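Transcriptional regulator (Streptococcus pneumoniae, PDB 2GNP) probably regulates transcription in response to a small-molecule effector, most likely a sugar or sugar phosphate bound by its Rossmann-like putative sugar-binding domain. Local coordinates at residues L105-E108 with M109-K112; T174-D177 with F178-L181. All coordinates share one frame; numbering follows the deposited sequence.

Contact 1 (L105-E108 with M109-K112); sequences LIYE and MSRK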
loop_
_atom_site.group_PDB
_atom_site.type_symbol
_atom_site.label_atom_id
_atom_site.label_comp_id
_atom_site.label_asym_id
_atom_site.label_seq_id
_atom_site.Cartn_x
_atom_site.Cartn_y
_atom_site.Cartn_z
ATOM N N LEU A 105 -4.195 -4.674 11.919
ATOM C CA LEU A 105 -2.960 -5.209 11.343
ATOM C C LEU A 105 -1.794 -4.871 12.220
ATOM O O LEU A 105 -0.919 -5.688 12.429
ATOM C CB LEU A 105 -2.749 -4.633 9.932
ATOM C CG LEU A 105 -3.835 -4.983 8.914
ATOM C CD1 LEU A 105 -3.599 -4.249 7.590
ATOM C CD2 LEU A 105 -3.972 -6.526 8.757
ATOM N N ILE A 106 -1.686 -3.604 12.640
ATOM C CA ILE A 106 -0.580 -3.267 13.566
ATOM C C ILE A 106 -0.598 -4.168 14.838
ATOM O O ILE A 106 0.432 -4.716 15.230
ATOM C CB ILE A 106 -0.744 -1.796 13.959
ATOM C CG1 ILE A 106 -0.370 -0.916 12.757
ATOM C CG2 ILE A 106 0.070 -1.404 15.185
ATOM C CD1 ILE A 106 -0.783 0.570 12.948
ATOM N N TYR A 107 -1.755 -4.328 15.458
ATOM C CA TYR A 107 -1.848 -5.225 16.635
ATOM C C TYR A 107 -1.354 -6.657 16.335
ATOM O O TYR A 107 -0.516 -7.234 17.104
ATOM C CB TYR A 107 -3.293 -5.268 17.169
ATOM C CG TYR A 107 -3.337 -6.187 18.370
ATOM C CD1 TYR A 107 -2.592 -5.886 19.509
ATOM C CD2 TYR A 107 -4.080 -7.370 18.342
ATOM C CE1 TYR A 107 -2.609 -6.713 20.623
ATOM C CE2 TYR A 107 -4.111 -8.222 19.456
ATOM C CZ TYR A 107 -3.356 -7.891 20.576
ATOM O OH TYR A 107 -3.354 -8.725 21.686
ATOM N N GLU A 108 -1.827 -7.197 15.205
ATOM C CA GLU A 108 -1.456 -8.586 14.842
ATOM C C GLU A 108 0.050 -8.700 14.621
ATOM O O GLU A 108 0.688 -9.706 15.019
ATOM C CB GLU A 108 -2.268 -9.117 13.676
ATOM C CG GLU A 108 -3.752 -9.231 14.033
ATOM C CD GLU A 108 -4.093 -10.242 15.140
ATOM O OE1 GLU A 108 -3.242 -11.060 15.594
ATOM O OE2 GLU A 108 -5.275 -10.240 15.550
HETATM N N MSE A 109 0.610 -7.707 13.948
HETATM C CA MSE A 109 2.072 -7.710 13.708
HETATM C C MSE A 109 2.815 -7.580 15.049
HETATM O O MSE A 109 3.859 -8.216 15.264
HETATM C CB MSE A 109 2.468 -6.591 12.731
HETATM C CG MSE A 109 1.999 -6.841 11.313
HETATM SE SE MSE A 109 3.129 -8.313 10.519
HETATM C CE MSE A 109 4.879 -7.377 10.469
ATOM N N SER A 110 2.283 -6.740 15.954
ATOM C CA SER A 110 2.883 -6.570 17.271
ATOM C C SER A 110 2.998 -7.903 18.016
ATOM O O SER A 110 4.013 -8.106 18.728
ATOM C CB SER A 110 2.129 -5.514 18.127
ATOM O OG SER A 110 0.986 -6.098 18.734
ATOM N N ARG A 111 1.996 -8.784 17.851
ATOM C CA ARG A 111 1.999 -10.110 18.467
ATOM C C ARG A 111 3.123 -10.987 17.946
ATOM O O ARG A 111 3.708 -11.767 18.720
ATOM C CB ARG A 111 0.647 -10.804 18.282
ATOM C CG ARG A 111 -0.498 -10.088 18.990
ATOM C CD ARG A 111 -1.777 -10.911 18.814
ATOM N NE ARG A 111 -1.692 -12.143 19.595
ATOM C CZ ARG A 111 -2.454 -13.225 19.388
ATOM N NH1 ARG A 111 -3.336 -13.256 18.386
ATOM N NH2 ARG A 111 -2.307 -14.288 20.169
ATOM N N LYS A 112 3.415 -10.862 16.652
ATOM C CA LYS A 112 4.364 -11.764 16.016
ATOM C C LYS A 112 5.796 -11.265 16.134
ATOM O O LYS A 112 6.724 -12.050 16.081
ATOM C CB LYS A 112 3.964 -12.013 14.577
ATOM C CG LYS A 112 2.788 -12.987 14.545
ATOM C CD LYS A 112 2.414 -13.413 13.183
ATOM C CE LYS A 112 1.427 -14.603 13.185
ATOM N NZ LYS A 112 0.905 -14.706 11.804
#

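Contact 2 (T174-D177 with F178-L181); sequences TEDD and FKEL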
loop_
_atom_site.group_PDB
_atom_site.type_symbol
_atom_site.label_atom_id
_atom_site.label_comp_id
_atom_site.label_asym_id
_atom_site.label_seq_id
_atom_site.Cartn_x
_atom_site.Cartn_y
_atom_site.Cartn_z
ATOM N N THR A 174 -17.296 12.571 -0.379
ATOM C CA THR A 174 -18.583 13.148 -0.779
ATOM C C THR A 174 -18.856 12.889 -2.272
ATOM O O THR A 174 -17.947 12.562 -3.034
ATOM C CB THR A 174 -18.638 14.659 -0.502
ATOM O OG1 THR A 174 -17.814 15.350 -1.445
ATOM C CG2 THR A 174 -18.130 14.951 0.927
ATOM N N GLU A 175 -20.117 13.020 -2.674
ATOM C CA GLU A 175 -20.477 12.993 -4.095
ATOM C C GLU A 175 -19.578 13.941 -4.878
ATOM O O GLU A 175 -19.042 13.570 -5.920
ATOM C CB GLU A 175 -21.953 13.395 -4.280
ATOM C CG GLU A 175 -22.908 12.283 -3.889
ATOM C CD GLU A 175 -24.359 12.590 -4.239
ATOM O OE1 GLU A 175 -25.022 13.349 -3.475
ATOM O OE2 GLU A 175 -24.829 12.074 -5.283
ATOM N N ASP A 176 -19.413 15.170 -4.389
ATOM C CA ASP A 176 -18.490 16.111 -5.043
ATOM C C ASP A 176 -17.002 15.707 -5.116
ATOM O O ASP A 176 -16.338 15.996 -6.106
ATOM C CB ASP A 176 -18.623 17.503 -4.470
ATOM C CG ASP A 176 -19.649 18.332 -5.218
ATOM O OD1 ASP A 176 -20.861 18.223 -4.879
ATOM O OD2 ASP A 176 -19.229 19.086 -6.135
ATOM N N ASP A 177 -16.474 15.079 -4.055
ATOM C CA ASP A 177 -15.132 14.485 -4.098
ATOM C C ASP A 177 -14.999 13.542 -5.287
ATOM O O ASP A 177 -14.017 13.619 -6.059
ATOM C CB ASP A 177 -14.862 13.679 -2.816
ATOM C CG ASP A 177 -14.633 14.571 -1.569
ATOM O OD1 ASP A 177 -14.134 15.714 -1.713
ATOM O OD2 ASP A 177 -14.911 14.087 -0.438
ATOM N N PHE A 178 -15.960 12.633 -5.418
ATOM C CA PHE A 178 -15.912 11.644 -6.521
ATOM C C PHE A 178 -15.948 12.331 -7.865
ATOM O O PHE A 178 -15.208 11.956 -8.776
ATOM C CB PHE A 178 -17.056 10.639 -6.420
ATOM C CG PHE A 178 -16.840 9.572 -5.387
ATOM C CD1 PHE A 178 -15.813 8.619 -5.546
ATOM C CD2 PHE A 178 -17.654 9.512 -4.275
ATOM C CE1 PHE A 178 -15.638 7.609 -4.603
ATOM C CE2 PHE A 178 -17.474 8.502 -3.295
ATOM C CZ PHE A 178 -16.468 7.551 -3.486
ATOM N N LYS A 179 -16.804 13.343 -7.999
ATOM C CA LYS A 179 -16.873 14.057 -9.279
ATOM C C LYS A 179 -15.552 14.669 -9.640
ATOM O O LYS A 179 -15.064 14.491 -10.756
ATOM C CB LYS A 179 -17.967 15.122 -9.278
ATOM C CG LYS A 179 -19.363 14.600 -9.623
ATOM C CD LYS A 179 -20.366 15.787 -9.936
ATOM C CE LYS A 179 -20.217 17.012 -9.026
ATOM N NZ LYS A 179 -19.168 18.019 -9.485
ATOM N N GLU A 180 -14.923 15.342 -8.676
ATOM C CA GLU A 180 -13.642 15.991 -8.897
ATOM C C GLU A 180 -12.521 14.979 -9.162
ATOM O O GLU A 180 -11.702 15.196 -10.041
ATOM C CB GLU A 180 -13.275 16.897 -7.724
ATOM C CG GLU A 180 -14.276 18.028 -7.516
ATOM C CD GLU A 180 -14.418 18.914 -8.772
ATOM O OE1 GLU A 180 -13.435 19.011 -9.566
ATOM O OE2 GLU A 180 -15.508 19.513 -8.929
ATOM N N LEU A 181 -12.495 13.878 -8.399
ATOM C CA LEU A 181 -11.523 12.797 -8.674
ATOM C C LEU A 181 -11.649 12.213 -10.076
ATOM O O LEU A 181 -10.651 11.922 -10.727
ATOM C CB LEU A 181 -11.611 11.702 -7.619
ATOM C CG LEU A 181 -11.023 12.131 -6.270
ATOM C CD1 LEU A 181 -11.403 11.060 -5.198
ATOM C CD2 LEU A 181 -9.513 12.454 -6.262
#

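Contact 1 (L105-E108 with M109-K112)
Y107 and R111 meet one helical turn apart on the outer side of helix 102-113, where the arginine chain runs over one face of the tyrosine ring. Its CG lies off-centre toward the rim, in a CH-pi contact 4.2 Å from the ring centroid. R111 CD carries on above the rim, 3.6 Å from Y107 CE2, while the ring and guanidinium planes stay 17° from parallel. The chi1 of -180° sets the tyrosine CG opposite the backbone N, and the ring, though its CB bond leads away, comes alongside R111. E108 reaches the same arginine from beside it: bent at chi2, its chain brings OE1 to the guanidinium edge, 3.6 Å from R111 NH1, in a salt bridge.

The packed side is different in character. L105 and M109, a selenomethionine, lie against helix 67-75, and I106 faces strand 85-88; as the helix of the beta-alpha-beta unit between strands 85-88 and 116-117, helix 102-113 turns these side chains to the sheet and helix 67-75. M109 CG closes to 3.3 Å on L105 O, the carbonyl that also accepts the bond from M109 N at 3.0 Å. K112 sends NZ to the carbonyls of V73 and I76 at the end of helix 67-75.

Y107 O accepts from R111 N at 3.0 Å; S110 OG lies 2.5 Å from Y107 O, a distance so short that it should be read with caution. Apolar L105, I106 and M109 thus lie within, Y107 and R111 outside. With carboxylate and guanidinium planes 60° apart, the E108-R111 pair is probably a loose, largely electrostatic attraction that solvent weakens.

Contact 2 (T174-D177 with F178-L181)
A capping box opens helix 175-183: T174 at the N-cap and D177 three residues on exchange side-chain-to-backbone bonds, and the first turn then hands over to F178 and the residues after it. D177 N donates to T174 OG1 at 2.9 Å, and T174 N returns a nearly straight bond of 2.8 Å to D177 OD2, reaching that oxygen on its anti side and 34° out of the carboxylate plane. The other oxygen, OD1, forms a salt bridge with R209, so both oxygens of the buried carboxylate have partners.

From the cap onward the helical bonds begin at once. F178 N binds T174 O at 3.1 Å, and the ring of F178 lies close to the same carbonyl, with CD2 3.3 Å from T174 O and the CA of E175 at the ring edge. With CG beside the backbone N (chi1 -78°), the phenylalanine is turned back toward the start of the helix, where it also packs on F161. L181 N closes a 2.8 Å bond to D177 O, and the leucine side chain sits against F161 and Y203.

On the exposed side, D176 and K179 run side by side. Bends at chi3 and chi4 curl the lysine so that NZ stands 3.5 Å from D176 OD2, with a long second salt bridge to E180 OE2 completing a small network.

The lysine charge would partly offset two neighbouring acids, and the D177 carboxylate, at the helix N-terminus and paired with R209, is probably favoured in its ionised form.

Contacts 1 and 2 are separate local helical contacts within one putative sugar-binding domain. Their centres lie 34 Å apart and their nearest atoms about 21 Å, so they do not touch; they stand about 17 and 22 Å from the centre of the chain. Residues 105-112 belong to the middle and end of a helix in a beta-alpha-beta unit, whereas 174-181 include the start of another helix, between strands 153-160 and 188-190. The E108-R111 and D176-K179 pairs lie on exposed faces, with D177-R209 a buried exception, and only contact 2 has a capping box. With no ligand site defined, neither contact can be placed relative to a sugar-binding pocket.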